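ArCE4A (Arthrobacter sp. AW19M34-1, PDB 5LFZ) probably removes acetyl groups from N-acetylated sugar polymers such as chitin, as a metal-dependent deacetylase of carbohydrate esterase family 4. Local coordinates at residues A[19-30]-A[194-203]; A[78-89]-A[114-125]. All blocks are in the same frame, centred on the assembly; numbering follows the deposited sequence.

Contact 1. Residues A[19-30]-A[194-203]; sequences VDCATTKCVALT and GYTLVTVDQL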
loop_
_atom_site.group_PDB
_atom_site.type_symbol
_atom_site.label_atom_id
_atom_site.label_comp_id
_atom_site.label_asym_id
_atom_site.label_seq_id
_atom_site.Cartn_x
_atom_site.Cartn_y
_atom_site.Cartn_z
ATOM N N VAL A 19 -8.189 16.593 1.264
ATOM C CA VAL A 19 -9.291 15.928 1.953
ATOM C C VAL A 19 -9.094 15.944 3.471
ATOM O O VAL A 19 -7.997 15.695 3.967
ATOM C CB VAL A 19 -9.447 14.461 1.481
ATOM C CG1 VAL A 19 -10.729 13.854 2.032
ATOM C CG2 VAL A 19 -9.435 14.384 -0.038
ATOM N N ASP A 20 -10.162 16.240 4.203
ATOM C CA ASP A 20 -10.121 16.204 5.661
ATOM C C ASP A 20 -10.777 14.925 6.170
ATOM O O ASP A 20 -11.998 14.853 6.284
ATOM C CB ASP A 20 -10.814 17.438 6.247
ATOM C CG ASP A 20 -10.927 17.383 7.761
ATOM O OD1 ASP A 20 -10.131 16.662 8.395
ATOM O OD2 ASP A 20 -11.812 18.069 8.318
ATOM N N CYS A 21 -9.962 13.922 6.485
ATOM C CA CYS A 21 -10.475 12.618 6.897
ATOM C C CYS A 21 -10.905 12.569 8.359
ATOM O O CYS A 21 -11.346 11.527 8.848
ATOM C CB CYS A 21 -9.431 11.534 6.632
ATOM S SG CYS A 21 -9.093 11.295 4.885
ATOM N N ALA A 22 -10.779 13.691 9.059
ATOM C CA ALA A 22 -11.299 13.786 10.416
ATOM C C ALA A 22 -12.817 13.926 10.369
ATOM O O ALA A 22 -13.521 13.547 11.305
ATOM C CB ALA A 22 -10.671 14.957 11.154
ATOM N N THR A 23 -13.313 14.462 9.259
ATOM C CA THR A 23 -14.743 14.669 9.072
ATOM C C THR A 23 -15.286 13.839 7.909
ATOM O O THR A 23 -16.360 13.241 8.009
ATOM C CB THR A 23 -15.057 16.151 8.819
ATOM O OG1 THR A 23 -14.393 16.584 7.625
ATOM C CG2 THR A 23 -14.583 16.998 9.987
ATOM N N THR A 24 -14.538 13.809 6.810
ATOM C CA THR A 24 -14.937 13.073 5.613
ATOM C C THR A 24 -14.687 11.579 5.800
ATOM O O THR A 24 -13.700 11.176 6.413
ATOM C CB THR A 24 -14.183 13.590 4.362
ATOM O OG1 THR A 24 -14.432 14.993 4.202
ATOM C CG2 THR A 24 -14.625 12.863 3.098
ATOM N N LYS A 25 -15.600 10.755 5.295
ATOM C CA LYS A 25 -15.470 9.309 5.430
ATOM C C LYS A 25 -14.442 8.770 4.446
ATOM O O LYS A 25 -14.729 8.572 3.264
ATOM C CB LYS A 25 -16.817 8.625 5.221
ATOM C CG LYS A 25 -17.877 9.061 6.214
ATOM C CD LYS A 25 -19.219 8.459 5.862
ATOM C CE LYS A 25 -20.328 9.484 5.991
ATOM N NZ LYS A 25 -21.658 8.871 5.723
ATOM N N CYS A 26 -13.241 8.538 4.957
ATOM C CA CYS A 26 -12.101 8.126 4.137
ATOM C C CYS A 26 -11.758 6.645 4.199
ATOM O O CYS A 26 -11.914 5.990 5.227
ATOM C CB CYS A 26 -10.849 8.918 4.539
ATOM S SG CYS A 26 -10.919 10.689 4.205
ATOM N N VAL A 27 -11.280 6.140 3.066
ATOM C CA VAL A 27 -10.770 4.784 2.942
ATOM C C VAL A 27 -9.478 4.842 2.126
ATOM O O VAL A 27 -9.390 5.622 1.174
ATOM C CB VAL A 27 -11.801 3.855 2.267
ATOM C CG1 VAL A 27 -11.157 2.567 1.799
ATOM C CG2 VAL A 27 -12.956 3.565 3.218
ATOM N N ALA A 28 -8.474 4.050 2.503
ATOM C CA ALA A 28 -7.256 3.964 1.702
ATOM C C ALA A 28 -7.127 2.605 1.024
ATOM O O ALA A 28 -6.997 1.578 1.694
ATOM C CB ALA A 28 -6.030 4.240 2.572
ATOM N N LEU A 29 -7.180 2.599 -0.305
ATOM C CA LEU A 29 -6.881 1.395 -1.086
ATOM C C LEU A 29 -5.379 1.201 -1.114
ATOM O O LEU A 29 -4.644 2.132 -1.446
ATOM C CB LEU A 29 -7.403 1.512 -2.518
ATOM C CG LEU A 29 -8.900 1.714 -2.727
ATOM C CD1 LEU A 29 -9.229 1.630 -4.213
ATOM C CD2 LEU A 29 -9.676 0.689 -1.927
ATOM N N THR A 30 -4.909 0.009 -0.759
ATOM C CA THR A 30 -3.475 -0.257 -0.777
ATOM C C THR A 30 -3.178 -1.558 -1.524
ATOM O O THR A 30 -3.975 -2.506 -1.510
ATOM C CB THR A 30 -2.867 -0.305 0.657
ATOM O OG1 THR A 30 -3.325 -1.467 1.354
ATOM C CG2 THR A 30 -3.238 0.948 1.457
ATOM N N GLY A 194 -20.419 5.879 -0.225
ATOM C CA GLY A 194 -20.219 7.164 0.430
ATOM C C GLY A 194 -18.798 7.483 0.859
ATOM O O GLY A 194 -18.563 8.467 1.563
ATOM N N TYR A 195 -17.845 6.662 0.430
ATOM C CA TYR A 195 -16.452 6.851 0.822
ATOM C C TYR A 195 -15.671 7.734 -0.132
ATOM O O TYR A 195 -15.959 7.802 -1.330
ATOM C CB TYR A 195 -15.747 5.499 0.940
ATOM C CG TYR A 195 -16.346 4.620 2.003
ATOM C CD1 TYR A 195 -16.193 4.926 3.346
ATOM C CD2 TYR A 195 -17.076 3.493 1.667
ATOM C CE1 TYR A 195 -16.748 4.125 4.330
ATOM C CE2 TYR A 195 -17.634 2.687 2.638
ATOM C CZ TYR A 195 -17.472 3.007 3.966
ATOM O OH TYR A 195 -18.036 2.203 4.930
ATOM N N THR A 196 -14.671 8.411 0.424
ATOM C CA THR A 196 -13.699 9.167 -0.346
ATOM C C THR A 196 -12.389 8.397 -0.283
ATOM O O THR A 196 -11.965 7.988 0.792
ATOM C CB THR A 196 -13.526 10.589 0.200
ATOM O OG1 THR A 196 -14.746 11.320 0.010
ATOM C CG2 THR A 196 -12.380 11.318 -0.507
ATOM N N LEU A 197 -11.775 8.167 -1.438
ATOM C CA LEU A 197 -10.597 7.311 -1.505
ATOM C C LEU A 197 -9.353 8.185 -1.449
ATOM O O LEU A 197 -9.228 9.147 -2.207
ATOM C CB LEU A 197 -10.626 6.458 -2.770
ATOM C CG LEU A 197 -11.947 5.694 -2.956
ATOM C CD1 LEU A 197 -11.960 4.869 -4.226
ATOM C CD2 LEU A 197 -12.210 4.801 -1.772
ATOM N N VAL A 198 -8.444 7.857 -0.535
ATOM C CA VAL A 198 -7.289 8.712 -0.257
ATOM C C VAL A 198 -6.001 7.905 -0.151
ATOM O O VAL A 198 -6.038 6.687 -0.027
ATOM C CB VAL A 198 -7.465 9.506 1.060
ATOM C CG1 VAL A 198 -8.680 10.423 0.997
ATOM C CG2 VAL A 198 -7.551 8.557 2.258
ATOM N N THR A 199 -4.861 8.590 -0.187
ATOM C CA THR A 199 -3.590 7.927 0.081
ATOM C C THR A 199 -3.446 7.733 1.584
ATOM O O THR A 199 -4.182 8.337 2.360
ATOM C CB THR A 199 -2.391 8.732 -0.439
ATOM O OG1 THR A 199 -2.350 10.000 0.225
ATOM C CG2 THR A 199 -2.499 8.942 -1.946
ATOM N N VAL A 200 -2.506 6.889 1.994
ATOM C CA VAL A 200 -2.271 6.644 3.409
ATOM C C VAL A 200 -1.873 7.939 4.116
ATOM O O VAL A 200 -2.312 8.212 5.240
ATOM C CB VAL A 200 -1.190 5.553 3.604
ATOM C CG1 VAL A 200 -0.701 5.517 5.034
ATOM C CG2 VAL A 200 -1.742 4.188 3.191
ATOM N N ASP A 201 -1.079 8.755 3.431
ATOM C CA ASP A 201 -0.653 10.043 3.961
ATOM C C ASP A 201 -1.860 10.909 4.317
ATOM O O ASP A 201 -1.957 11.424 5.429
ATOM C CB ASP A 201 0.232 10.761 2.949
ATOM C CG ASP A 201 0.972 11.922 3.555
ATOM O OD1 ASP A 201 2.093 11.714 4.063
ATOM O OD2 ASP A 201 0.423 13.041 3.533
ATOM N N GLN A 202 -2.783 11.047 3.370
ATOM C CA GLN A 202 -4.001 11.822 3.595
ATOM C C GLN A 202 -4.847 11.237 4.717
ATOM O O GLN A 202 -5.421 11.975 5.521
ATOM C CB GLN A 202 -4.839 11.893 2.321
ATOM C CG GLN A 202 -4.152 12.522 1.124
ATOM C CD GLN A 202 -5.018 12.451 -0.124
ATOM O OE1 GLN A 202 -5.119 11.403 -0.766
ATOM N NE2 GLN A 202 -5.663 13.564 -0.461
ATOM N N LEU A 203 -4.920 9.910 4.760
ATOM C CA LEU A 203 -5.734 9.212 5.745
ATOM C C LEU A 203 -5.289 9.546 7.163
ATOM O O LEU A 203 -6.119 9.741 8.054
ATOM C CB LEU A 203 -5.676 7.700 5.516
ATOM C CG LEU A 203 -6.550 6.874 6.461
ATOM C CD1 LEU A 203 -8.020 7.139 6.193
ATOM C CD2 LEU A 203 -6.239 5.406 6.309
HETATM O O HOH W 1 -6.830 14.029 6.242
HETATM O O HOH W 2 -4.274 4.587 -0.331
HETATM O O HOH W 3 -7.356 4.971 -1.888
#
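Tyr195 lays its ring against Val27, which in one of its two conformers puts CG2 over one face in a CH-pi contact, 4.0 Å from the ring centroid and 30° off the normal; the carbonyl O of Lys25 lies at the ring edge, near its plane. In that conformer Val27 CG1 is anti to the backbone N (chi1 165°), leaving CG2 to meet the tyrosine. With an alanine in place of Tyr195, this methyl would probably lose its aromatic cover and a gap would open beside the strand.

The backbones pair in parallel. Thr196 N donates to Lys25 O at 2.8 Å, Val27 N to Thr196 O at 3.0 Å, and Val198 N to Val27 O. Farther along, Leu29 N is 4.3 Å from Val198 O, and a water accepts from Leu29 N and lies within bonding distance of that oxygen.

On the face of Cys26 and Thr196, the Cys21-Cys26 disulfide presents both sulfurs to one methyl: Val198 CG1 is 3.9 Å from Cys26 SG and 4.0 Å from Cys21 SG. Leu203 spans Cys26 and Ala28, CD1 on Cys26 CB and CD2 on Ala28 CB, where a small alanine makes room for a leucine. Thr199 and Gln202 form the capping box of helix 200-203. The chemistry implies a seam of straight backbone bonds sealed by greasy contacts, while the disulfide closes the loop 21-26 onto its own strand.

Contact 2. Residues A[78-89]-A[114-125]; sequences QIGSHTFDHKDI and VKPQILRPPYGA. With NI (nickel (II) ion), chain B.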
loop_
_atom_site.group_PDB
_atom_site.type_symbol
_atom_site.label_atom_id
_atom_site.label_comp_id
_atom_site.label_asym_id
_atom_site.label_seq_id
_atom_site.Cartn_x
_atom_site.Cartn_y
_atom_site.Cartn_z
ATOM N N GLN A 78 0.728 7.184 -3.696
ATOM C CA GLN A 78 1.779 7.156 -2.692
ATOM C C GLN A 78 2.583 5.871 -2.776
ATOM O O GLN A 78 2.025 4.788 -2.917
ATOM C CB GLN A 78 1.192 7.315 -1.291
ATOM C CG GLN A 78 2.257 7.340 -0.212
ATOM C CD GLN A 78 1.708 7.679 1.151
ATOM O OE1 GLN A 78 0.496 7.722 1.355
ATOM N NE2 GLN A 78 2.603 7.921 2.100
ATOM N N ILE A 79 3.903 5.992 -2.696
ATOM C CA ILE A 79 4.768 4.825 -2.671
ATOM C C ILE A 79 5.225 4.532 -1.246
ATOM O O ILE A 79 5.780 5.409 -0.567
ATOM C CB ILE A 79 5.995 5.022 -3.577
ATOM C CG1 ILE A 79 5.538 5.349 -5.006
ATOM C CG2 ILE A 79 6.909 3.801 -3.517
ATOM C CD1 ILE A 79 6.645 5.803 -5.927
ATOM N N GLY A 80 4.983 3.305 -0.794
ATOM C CA GLY A 80 5.483 2.842 0.489
ATOM C C GLY A 80 6.475 1.708 0.289
ATOM O O GLY A 80 6.551 1.125 -0.793
ATOM N N SER A 81 7.246 1.396 1.326
ATOM C CA SER A 81 8.181 0.278 1.267
ATOM C C SER A 81 7.541 -1.016 1.756
ATOM O O SER A 81 6.821 -1.017 2.753
ATOM C CB SER A 81 9.426 0.581 2.104
ATOM O OG SER A 81 10.240 -0.573 2.233
ATOM N N HIS A 82 7.798 -2.115 1.043
ATOM C CA HIS A 82 7.379 -3.442 1.487
ATOM C C HIS A 82 8.603 -4.329 1.737
ATOM O O HIS A 82 8.499 -5.555 1.695
ATOM C CB HIS A 82 6.452 -4.080 0.438
ATOM C CG HIS A 82 5.569 -5.174 0.965
ATOM N ND1 HIS A 82 5.082 -5.203 2.255
ATOM C CD2 HIS A 82 5.051 -6.261 0.347
ATOM C CE1 HIS A 82 4.316 -6.267 2.413
ATOM N NE2 HIS A 82 4.280 -6.930 1.268
ATOM N N THR A 83 9.740 -3.683 2.029
ATOM C CA THR A 83 11.095 -4.283 2.091
ATOM C C THR A 83 11.583 -4.728 0.709
ATOM O O THR A 83 10.914 -4.501 -0.302
ATOM C CB THR A 83 11.202 -5.482 3.074
ATOM O OG1 THR A 83 10.620 -6.664 2.502
ATOM C CG2 THR A 83 10.540 -5.157 4.411
ATOM N N PHE A 84 12.770 -5.329 0.660
ATOM C CA PHE A 84 13.422 -5.575 -0.620
ATOM C C PHE A 84 13.013 -6.902 -1.234
ATOM O O PHE A 84 12.625 -6.952 -2.396
ATOM C CB PHE A 84 14.947 -5.526 -0.484
ATOM C CG PHE A 84 15.657 -5.465 -1.802
ATOM C CD1 PHE A 84 16.179 -6.611 -2.377
ATOM C CD2 PHE A 84 15.772 -4.265 -2.484
ATOM C CE1 PHE A 84 16.824 -6.558 -3.600
ATOM C CE2 PHE A 84 16.415 -4.202 -3.708
ATOM C CZ PHE A 84 16.940 -5.352 -4.268
ATOM N N ASP A 85 13.108 -7.978 -0.465
ATOM C CA ASP A 85 12.806 -9.299 -1.009
ATOM C C ASP A 85 11.737 -10.042 -0.204
ATOM O O ASP A 85 11.705 -11.274 -0.189
ATOM C CB ASP A 85 14.082 -10.129 -1.083
ATOM C CG ASP A 85 14.903 -10.019 0.169
ATOM O OD1 ASP A 85 14.294 -10.031 1.256
ATOM O OD2 ASP A 85 16.146 -9.903 0.072
ATOM N N HIS A 86 10.877 -9.278 0.463
ATOM C CA HIS A 86 9.667 -9.790 1.120
ATOM C C HIS A 86 9.950 -10.803 2.223
ATOM O O HIS A 86 9.231 -11.791 2.373
ATOM C CB HIS A 86 8.709 -10.412 0.092
ATOM C CG HIS A 86 7.272 -10.380 0.517
ATOM N ND1 HIS A 86 6.700 -11.365 1.293
ATOM C CD2 HIS A 86 6.294 -9.470 0.287
ATOM C CE1 HIS A 86 5.432 -11.068 1.518
ATOM N NE2 HIS A 86 5.160 -9.925 0.915
ATOM N N LYS A 87 10.988 -10.555 3.006
ATOM C CA LYS A 87 11.267 -11.408 4.151
ATOM C C LYS A 87 10.545 -10.887 5.396
ATOM O O LYS A 87 10.410 -9.678 5.594
ATOM C CB LYS A 87 12.778 -11.503 4.398
ATOM C CG LYS A 87 13.520 -12.260 3.303
ATOM C CD LYS A 87 15.030 -12.215 3.475
ATOM C CE LYS A 87 15.717 -12.882 2.288
ATOM N NZ LYS A 87 17.201 -12.921 2.414
ATOM N N ASP A 88 10.054 -11.813 6.211
ATOM C CA ASP A 88 9.540 -11.507 7.542
ATOM C C ASP A 88 10.662 -10.833 8.329
ATOM O O ASP A 88 11.684 -11.459 8.596
ATOM C CB ASP A 88 9.066 -12.807 8.214
ATOM C CG ASP A 88 8.486 -12.602 9.609
ATOM O OD1 ASP A 88 8.781 -11.591 10.279
ATOM O OD2 ASP A 88 7.740 -13.508 10.055
ATOM N N ILE A 89 10.475 -9.567 8.699
ATOM C CA ILE A 89 11.558 -8.807 9.316
ATOM C C ILE A 89 11.902 -9.341 10.700
ATOM O O ILE A 89 12.999 -9.099 11.199
ATOM C CB ILE A 89 11.234 -7.298 9.443
ATOM C CG1 ILE A 89 10.140 -7.060 10.482
ATOM C CG2 ILE A 89 10.855 -6.705 8.092
ATOM C CD1 ILE A 89 9.868 -5.603 10.751
ATOM N N VAL A 114 12.015 9.850 -5.195
ATOM C CA VAL A 114 11.388 10.112 -3.906
ATOM C C VAL A 114 11.817 9.084 -2.876
ATOM O O VAL A 114 12.333 8.023 -3.219
ATOM C CB VAL A 114 9.839 10.106 -4.004
ATOM C CG1 VAL A 114 9.365 11.091 -5.062
ATOM C CG2 VAL A 114 9.322 8.706 -4.298
ATOM N N LYS A 115 11.591 9.409 -1.612
ATOM C CA LYS A 115 11.801 8.481 -0.517
ATOM C C LYS A 115 10.436 8.098 0.043
ATOM O O LYS A 115 9.583 8.967 0.221
ATOM C CB LYS A 115 12.684 9.119 0.563
ATOM C CG LYS A 115 13.185 8.165 1.630
ATOM C CD LYS A 115 13.952 8.913 2.715
ATOM C CE LYS A 115 15.157 9.653 2.143
ATOM N NZ LYS A 115 16.396 8.827 2.177
ATOM N N PRO A 116 10.208 6.799 0.304
ATOM C CA PRO A 116 8.935 6.434 0.931
ATOM C C PRO A 116 8.851 7.027 2.329
ATOM O O PRO A 116 9.885 7.330 2.931
ATOM C CB PRO A 116 8.986 4.905 0.978
ATOM C CG PRO A 116 10.450 4.608 1.057
ATOM C CD PRO A 116 11.104 5.635 0.175
ATOM N N GLN A 117 7.641 7.211 2.836
ATOM C CA GLN A 117 7.472 7.792 4.156
ATOM C C GLN A 117 6.767 6.818 5.081
ATOM O O GLN A 117 6.496 7.131 6.237
ATOM C CB GLN A 117 6.695 9.107 4.064
ATOM C CG GLN A 117 7.338 10.127 3.142
ATOM C CD GLN A 117 6.420 11.290 2.830
ATOM O OE1 GLN A 117 5.206 11.206 3.021
ATOM N NE2 GLN A 117 6.997 12.386 2.348
ATOM N N ILE A 118 6.469 5.634 4.552
ATOM C CA ILE A 118 5.768 4.587 5.283
ATOM C C ILE A 118 6.303 3.222 4.862
ATOM O O ILE A 118 6.826 3.070 3.755
ATOM C CB ILE A 118 4.241 4.634 5.022
ATOM C CG1 ILE A 118 3.965 4.573 3.515
ATOM C CG2 ILE A 118 3.634 5.900 5.608
ATOM C CD1 ILE A 118 2.487 4.693 3.151
ATOM N N LEU A 119 6.171 2.230 5.739
ATOM C CA LEU A 119 6.603 0.870 5.431
ATOM C C LEU A 119 5.552 -0.109 5.928
ATOM O O LEU A 119 4.987 0.075 7.003
ATOM C CB LEU A 119 7.969 0.565 6.069
ATOM C CG LEU A 119 8.600 -0.819 5.832
ATOM C CD1 LEU A 119 10.124 -0.712 5.789
ATOM C CD2 LEU A 119 8.171 -1.846 6.879
ATOM N N ARG A 120 5.288 -1.144 5.139
ATOM C CA ARG A 120 4.396 -2.224 5.553
ATOM C C ARG A 120 5.224 -3.494 5.678
ATOM O O ARG A 120 5.897 -3.891 4.730
ATOM C CB ARG A 120 3.259 -2.412 4.556
ATOM C CG ARG A 120 2.396 -3.618 4.853
ATOM C CD ARG A 120 1.178 -3.647 3.958
ATOM N NE ARG A 120 0.135 -2.719 4.387
ATOM C CZ ARG A 120 -0.868 -2.338 3.601
ATOM N NH1 ARG A 120 -0.929 -2.801 2.359
ATOM N NH2 ARG A 120 -1.802 -1.500 4.044
ATOM N N PRO A 121 5.219 -4.111 6.861
ATOM C CA PRO A 121 6.049 -5.306 7.034
ATOM C C PRO A 121 5.411 -6.511 6.355
ATOM O O PRO A 121 4.206 -6.707 6.491
ATOM C CB PRO A 121 6.093 -5.484 8.552
ATOM C CG PRO A 121 4.803 -4.900 9.029
ATOM C CD PRO A 121 4.506 -3.740 8.096
ATOM N N PRO A 122 6.210 -7.295 5.619
ATOM C CA PRO A 122 5.714 -8.527 4.989
ATOM C C PRO A 122 4.960 -9.422 5.966
ATOM O O PRO A 122 5.401 -9.601 7.102
ATOM C CB PRO A 122 6.997 -9.201 4.503
ATOM C CG PRO A 122 7.894 -8.055 4.184
ATOM C CD PRO A 122 7.607 -7.018 5.248
ATOM N N TYR A 123 3.818 -9.945 5.519
ATOM C CA TYR A 123 2.981 -10.854 6.305
ATOM C C TYR A 123 2.407 -10.180 7.548
ATOM O O TYR A 123 1.801 -10.841 8.389
ATOM C CB TYR A 123 3.771 -12.113 6.703
ATOM C CG TYR A 123 4.558 -12.697 5.550
ATOM C CD1 TYR A 123 3.920 -13.395 4.532
ATOM C CD2 TYR A 123 5.934 -12.539 5.472
ATOM C CE1 TYR A 123 4.634 -13.919 3.468
ATOM C CE2 TYR A 123 6.657 -13.058 4.412
ATOM C CZ TYR A 123 6.003 -13.748 3.414
ATOM O OH TYR A 123 6.726 -14.266 2.359
ATOM N N GLY A 124 2.587 -8.866 7.651
ATOM C CA GLY A 124 2.133 -8.116 8.810
ATOM C C GLY A 124 2.968 -8.370 10.054
ATOM O O GLY A 124 2.613 -7.942 11.151
ATOM N N ALA A 125 4.083 -9.072 9.880
ATOM C CA ALA A 125 4.893 -9.515 11.005
ATOM C C ALA A 125 5.823 -8.409 11.473
ATOM O O ALA A 125 6.610 -7.882 10.689
ATOM C CB ALA A 125 5.688 -10.752 10.628
HETATM NI NI NI B . 3.452 -8.771 0.751
HETATM O O HOH W 4 5.505 7.647 1.053
HETATM O O HOH W 5 9.279 -15.000 2.865
HETATM O O HOH W 6 7.738 -8.529 8.331
HETATM O O HOH W 7 3.071 -9.304 2.795
HETATM O O HOH W 8 1.649 -8.387 1.356
HETATM O O HOH W 9 2.448 -10.527 0.216
#
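The metal site of the CE4 deacetylases draws two ligands, His82 and His86, from the His-Thr-x-x-His motif, and the Arg-Pro-Pro-Tyr motif at Arg120 to Tyr123 packs round them. Both histidines bind nickel through NE2 at 2.1 Å; Asp33, from elsewhere in the chain, and three waters complete the shell. A second-shell bond fixes the rotation of His82: its ND1 donates to Arg120 O at 2.9 Å. That oxygen lies near the imidazole plane, although the donor stands above the carbonyl plane.

Besides its bond to nickel, His86 is held by packing. Pro122 CB sits over the centre of one ring face, 3.9 Å from its centroid, while the imidazole turns an edge to the face of Tyr123 with the planes at 88°. With CG anti to the backbone N (chi1 -153°), the ring reaches this slot, where His86 ND1 makes a weak bond to Tyr123 OH at 3.1 Å. Proline suits the position because its rigid ring also packs beside Thr83, where Pro122 CG lies 3.5 Å from Thr83 OG1, and against Lys87 O. Ala125 CB rests against the carboxylate of Asp88, whose OD1 bonds Thr90.

Away from the metal, Ser81 N donates to Ile118 O and Arg120 N to Ser81 O, a single bridge. Gly80 is apt there, since a CB would crowd Ile118 CG1. Strand 78-81 pairs on with strand 54-57; Ile79 packs on helix 66-74, Ser81 and Pro116 touch helix 94-112, and Arg120 runs on to a salt bridge with Asp32.

Both contacts are largely buried and reach the same parallel sheet, but they lie on opposite sides of the chain's centre, about 21 Å apart between contact centres. Contact 1 joins strand 26-32 to strand 196-197 and carries its strength in backbone bonds, a disulfide and aliphatic packing, with a few exposed residues at its edge. Contact 2 binds strand 78-81 to an irregular loop, and its chemistry turns polar and aromatic where the metal sits. They meet directly: Gln78 OE1 probably accepts from Asp201 N at the start of helix 200-203, and Arg120 NH1 probably bonds Thr30 OG1, a hydroxyl that also bonds Ile170 O, so the second-shell arginine also leans on the strand of contact 1.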